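Local coordinates for putative invasin (PDB 5N40), which probably mediates bacterial attachment to host cells as an invasin-type adhesin, with a C-type lectin-like domain following immunoglobulin-like domains, at residues Pro295-Gln298 against Ile299-Val302; Thr243-Arg246 against Pro247-Ala250. The protein carries 1 engineered substitution. All coordinates share one frame; numbering follows the deposited sequence.

Interaction 1. Residues Pro295-Gln298 against Ile299-Val302; sequences PLNQ and IQTV
Asn-297 and Gln-300 join side chain to side chain at the start of a short helix, where a type I' beta turn from Pro-295 to Gln-298 leads into the single helical turn 298-301 of the C-type lectin-like adhesion domain. The bond runs from Asn-297 ND2 to Gln-300 OE1 (3.1 Å). It is fairly straight at the hydrogen but meets the oxygen from well above its carbonyl plane, off its lone pairs, with the two amides almost perpendicular, 87° apart. Both chains leave with CG opposite the backbone nitrogen (chi1 -155° and -176°), which carries the two amides along the same flank of the helix. Asn-297 holds the N-cap position, yet its side chain does not cap; OD1 instead bonds to Thr-307 OG1, so both ends of the amide are engaged and its rotation is fixed.

The backbone bonds of the helix begin at Asn-297 O, which accepts from Gln-300 N and Thr-301 N, the latter lying in its carbonyl plane, and Gln-298 O takes Val-302 N at 2.9 Å. On the exposed flank, Val-302 CG2 packs 3.7 Å from Gln-298 CB, while Ile-299 turns inward onto Trp-305 and Thr-307. A water donates to Leu-296 O and is also hydrogen-bonded to Thr-301 OG1, tying the turn to the helix. The turn itself is closed twice at one acceptor: Pro-295 O receives Gln-298 N and, from the opposite face of its carbonyl plane, Gln-298 NE2 at 3.0 Å.

Interaction 2. Residues Thr243-Arg246 against Pro247-Ala250; sequences TFKR and PYLA
The backbone from Lys-245 to Leu-249 is extended in the manner of a polyproline II helix, whose near threefold repeat brings Lys-245 and Tyr-248 to the same side. Lys-245 reaches forward to the phenol end of the tyrosine, crossing it at about a right angle. Its CE lies 3.5 Å from Tyr-248 OH, and a bend at the last torsion (chi4 -53°) turns the ammonium toward the CE1 side of the ring. The result is an off-centre cation-pi contact, with Lys-245 NZ 4.6 Å from the ring centroid of Tyr-248 and 35° off its normal; Lys-253 makes a second cation-pi contact with the same ring.

This is the exit from strand 242-245, which pairs with 236-239 in a two-stranded antiparallel sheet of the C-type lectin-like domain. The chain continues beside strand 265-269, where Pro-247 and Leu-249 pack on Trp-267.

Arg-246 is buried and folds forward along its own chain. Its CG sits between the backbone nitrogen and carbonyl carbon (chi1 65°), and the extended arm beyond it brings NH1 to Pro-247 O at 3.0 Å. The bond is bent at the hydrogen, and the oxygen lies near the guanidinium plane, at its edge. Salt bridges from NE to Glu-235 and from NH2 to Glu-252 fix the rest of the group, and two carboxylates probably offset its buried charge. Glu-252 also accepts the backbone N-H of Leu-249 through OE1, binding the arginine and the outgoing loop to one carboxylate.

Interactions 1 and 2 both belong to the C-terminal adhesion domain, with centres about 16 Å apart and nearest atoms about 8 Å apart, and they do not touch. Trp-305 connects them: Ile-299 of interaction 1 packs on it and bonds to its backbone, and Arg-246 of interaction 2 touches it as well. The environments differ, since 295-302 forms a turn and helix at the surface, whereas 243-250 is largely buried. Near the latter runs the C-terminal segment, where Lys-245 pairs through its backbone with Cys-350, half of the disulfide with Cys-279. Helix 284-293 leads into interaction 1 and also packs against Phe-244 of segment 243-246.

Interaction 1. Residues Pro295-Gln298 against Ile299-Val302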
loop_
_atom_site.group_PDB
_atom_site.type_symbol
_atom_site.label_atom_id
_atom_site.label_comp_id
_atom_site.label_asym_id
_atom_site.label_seq_id
_atom_site.Cartn_x
_atom_site.Cartn_y
_atom_site.Cartn_z
ATOM N N PRO A 295 -24.617 22.169 -2.693
ATOM C CA PRO A 295 -24.276 23.580 -2.477
ATOM C C PRO A 295 -22.876 23.736 -1.887
ATOM O O PRO A 295 -22.185 22.762 -1.597
ATOM C CB PRO A 295 -25.358 24.036 -1.498
ATOM C CG PRO A 295 -25.615 22.829 -0.662
ATOM C CD PRO A 295 -25.422 21.628 -1.581
ATOM N N LEU A 296 -22.459 24.995 -1.719
ATOM C CA LEU A 296 -21.214 25.311 -1.007
ATOM C C LEU A 296 -20.002 24.671 -1.686
ATOM O O LEU A 296 -19.074 24.196 -1.028
ATOM C CB LEU A 296 -21.303 24.873 0.458
ATOM C CG LEU A 296 -22.622 25.187 1.160
ATOM C CD1 LEU A 296 -22.619 24.594 2.543
ATOM C CD2 LEU A 296 -22.887 26.691 1.213
ATOM N N ASN A 297 -20.011 24.682 -3.020
ATOM C CA ASN A 297 -18.969 24.115 -3.876
ATOM C C ASN A 297 -18.920 22.592 -3.834
ATOM O O ASN A 297 -17.908 21.987 -4.228
ATOM C CB ASN A 297 -17.585 24.674 -3.541
ATOM C CG ASN A 297 -16.647 24.604 -4.721
ATOM O OD1 ASN A 297 -17.079 24.724 -5.865
ATOM N ND2 ASN A 297 -15.363 24.394 -4.456
ATOM N N GLN A 298 -19.989 21.944 -3.376
ATOM C CA GLN A 298 -20.046 20.494 -3.462
ATOM C C GLN A 298 -20.268 20.010 -4.889
ATOM O O GLN A 298 -20.100 18.816 -5.153
ATOM C CB GLN A 298 -21.123 19.965 -2.509
ATOM C CG GLN A 298 -20.663 20.038 -1.049
ATOM C CD GLN A 298 -21.692 19.576 -0.048
ATOM O OE1 GLN A 298 -21.522 18.540 0.600
ATOM N NE2 GLN A 298 -22.754 20.358 0.115
ATOM N N ILE A 299 -20.588 20.903 -5.827
ATOM C CA ILE A 299 -20.492 20.532 -7.234
ATOM C C ILE A 299 -19.082 20.045 -7.532
ATOM O O ILE A 299 -18.891 19.122 -8.333
ATOM C CB ILE A 299 -20.902 21.716 -8.131
ATOM C CG1 ILE A 299 -22.423 21.960 -8.033
ATOM C CG2 ILE A 299 -20.500 21.484 -9.582
ATOM C CD1 ILE A 299 -23.279 20.854 -8.628
ATOM N N GLN A 300 -18.083 20.623 -6.865
ATOM C CA GLN A 300 -16.700 20.175 -6.989
ATOM C C GLN A 300 -16.349 19.071 -5.990
ATOM O O GLN A 300 -15.782 18.040 -6.375
ATOM C CB GLN A 300 -15.748 21.365 -6.813
ATOM C CG GLN A 300 -14.265 21.015 -7.034
ATOM C CD GLN A 300 -13.318 22.028 -6.403
ATOM O OE1 GLN A 300 -13.425 23.230 -6.637
ATOM N NE2 GLN A 300 -12.384 21.539 -5.597
ATOM N N THR A 301 -16.655 19.265 -4.705
ATOM C CA THR A 301 -16.133 18.357 -3.688
ATOM C C THR A 301 -16.941 17.066 -3.546
ATOM O O THR A 301 -16.438 16.104 -2.962
ATOM C CB THR A 301 -16.037 19.081 -2.338
ATOM O OG1 THR A 301 -17.287 19.706 -2.017
ATOM C CG2 THR A 301 -14.952 20.145 -2.390
ATOM N N VAL A 302 -18.157 16.999 -4.075
ATOM C CA VAL A 302 -18.911 15.744 -4.118
ATOM C C VAL A 302 -18.863 15.114 -5.504
ATOM O O VAL A 302 -18.539 13.932 -5.645
ATOM C CB VAL A 302 -20.371 15.964 -3.661
ATOM C CG1 VAL A 302 -21.201 14.710 -3.903
ATOM C CG2 VAL A 302 -20.409 16.331 -2.194
HETATM O O HOH W 1 -17.161 22.462 -1.074
#

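Interaction 2. Residues Thr243-Arg246 against Pro247-Ala250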
loop_
_atom_site.group_PDB
_atom_site.type_symbol
_atom_site.label_atom_id
_atom_site.label_comp_id
_atom_site.label_asym_id
_atom_site.label_seq_id
_atom_site.Cartn_x
_atom_site.Cartn_y
_atom_site.Cartn_z
ATOM N N THR A 243 -31.420 16.377 -16.190
ATOM C CA THR A 243 -30.144 15.671 -16.149
ATOM C C THR A 243 -29.072 16.525 -16.811
ATOM O O THR A 243 -29.291 17.069 -17.897
ATOM C CB THR A 243 -30.243 14.308 -16.841
ATOM O OG1 THR A 243 -31.174 13.481 -16.132
ATOM C CG2 THR A 243 -28.889 13.604 -16.873
ATOM N N PHE A 244 -27.917 16.629 -16.155
ATOM C CA PHE A 244 -26.830 17.509 -16.568
ATOM C C PHE A 244 -25.572 16.680 -16.809
ATOM O O PHE A 244 -25.215 15.841 -15.980
ATOM C CB PHE A 244 -26.545 18.569 -15.497
ATOM C CG PHE A 244 -27.756 19.361 -15.054
ATOM C CD1 PHE A 244 -28.641 18.847 -14.106
ATOM C CD2 PHE A 244 -27.979 20.638 -15.540
ATOM C CE1 PHE A 244 -29.731 19.580 -13.683
ATOM C CE2 PHE A 244 -29.075 21.373 -15.114
ATOM C CZ PHE A 244 -29.943 20.842 -14.184
ATOM N N LYS A 245 -24.893 16.932 -17.928
ATOM C CA LYS A 245 -23.670 16.210 -18.274
ATOM C C LYS A 245 -22.451 16.949 -17.736
ATOM O O LYS A 245 -22.418 18.184 -17.708
ATOM C CB LYS A 245 -23.566 16.061 -19.795
ATOM C CG LYS A 245 -22.578 15.010 -20.278
ATOM C CD LYS A 245 -22.442 15.059 -21.799
ATOM C CE LYS A 245 -21.747 13.826 -22.352
ATOM N NZ LYS A 245 -20.433 13.585 -21.677
ATOM N N ARG A 246 -21.441 16.188 -17.303
ATOM C CA ARG A 246 -20.195 16.808 -16.897
ATOM C C ARG A 246 -19.635 17.620 -18.062
ATOM O O ARG A 246 -19.965 17.361 -19.223
ATOM C CB ARG A 246 -19.177 15.754 -16.454
ATOM C CG ARG A 246 -18.710 14.813 -17.548
ATOM C CD ARG A 246 -17.455 14.087 -17.114
ATOM N NE ARG A 246 -17.005 13.070 -18.065
ATOM C CZ ARG A 246 -16.237 13.301 -19.129
ATOM N NH1 ARG A 246 -15.816 14.524 -19.425
ATOM N NH2 ARG A 246 -15.882 12.291 -19.911
ATOM N N PRO A 247 -18.789 18.607 -17.782
ATOM C CA PRO A 247 -18.112 19.317 -18.873
ATOM C C PRO A 247 -17.158 18.398 -19.623
ATOM O O PRO A 247 -16.709 17.367 -19.116
ATOM C CB PRO A 247 -17.360 20.447 -18.163
ATOM C CG PRO A 247 -17.249 20.017 -16.746
ATOM C CD PRO A 247 -18.452 19.170 -16.466
ATOM N N TYR A 248 -16.850 18.802 -20.854
ATOM C CA TYR A 248 -15.982 18.035 -21.737
ATOM C C TYR A 248 -14.521 18.396 -21.513
ATOM O O TYR A 248 -14.180 19.568 -21.319
ATOM C CB TYR A 248 -16.330 18.306 -23.205
ATOM C CG TYR A 248 -17.588 17.642 -23.708
ATOM C CD1 TYR A 248 -17.571 16.329 -24.152
ATOM C CD2 TYR A 248 -18.791 18.337 -23.768
ATOM C CE1 TYR A 248 -18.717 15.719 -24.630
ATOM C CE2 TYR A 248 -19.938 17.735 -24.240
ATOM C CZ TYR A 248 -19.894 16.425 -24.672
ATOM O OH TYR A 248 -21.026 15.813 -25.151
ATOM N N LEU A 249 -13.658 17.385 -21.562
ATOM C CA LEU A 249 -12.234 17.639 -21.701
ATOM C C LEU A 249 -11.949 18.273 -23.056
ATOM O O LEU A 249 -12.644 18.020 -24.041
ATOM C CB LEU A 249 -11.430 16.343 -21.577
ATOM C CG LEU A 249 -11.392 15.643 -20.217
ATOM C CD1 LEU A 249 -10.731 14.267 -20.352
ATOM C CD2 LEU A 249 -10.658 16.481 -19.188
ATOM N N ALA A 250 -10.910 19.106 -23.097
ATOM C CA ALA A 250 -10.451 19.646 -24.372
ATOM C C ALA A 250 -10.166 18.523 -25.363
ATOM O O ALA A 250 -10.506 18.623 -26.549
ATOM C CB ALA A 250 -9.209 20.506 -24.150
#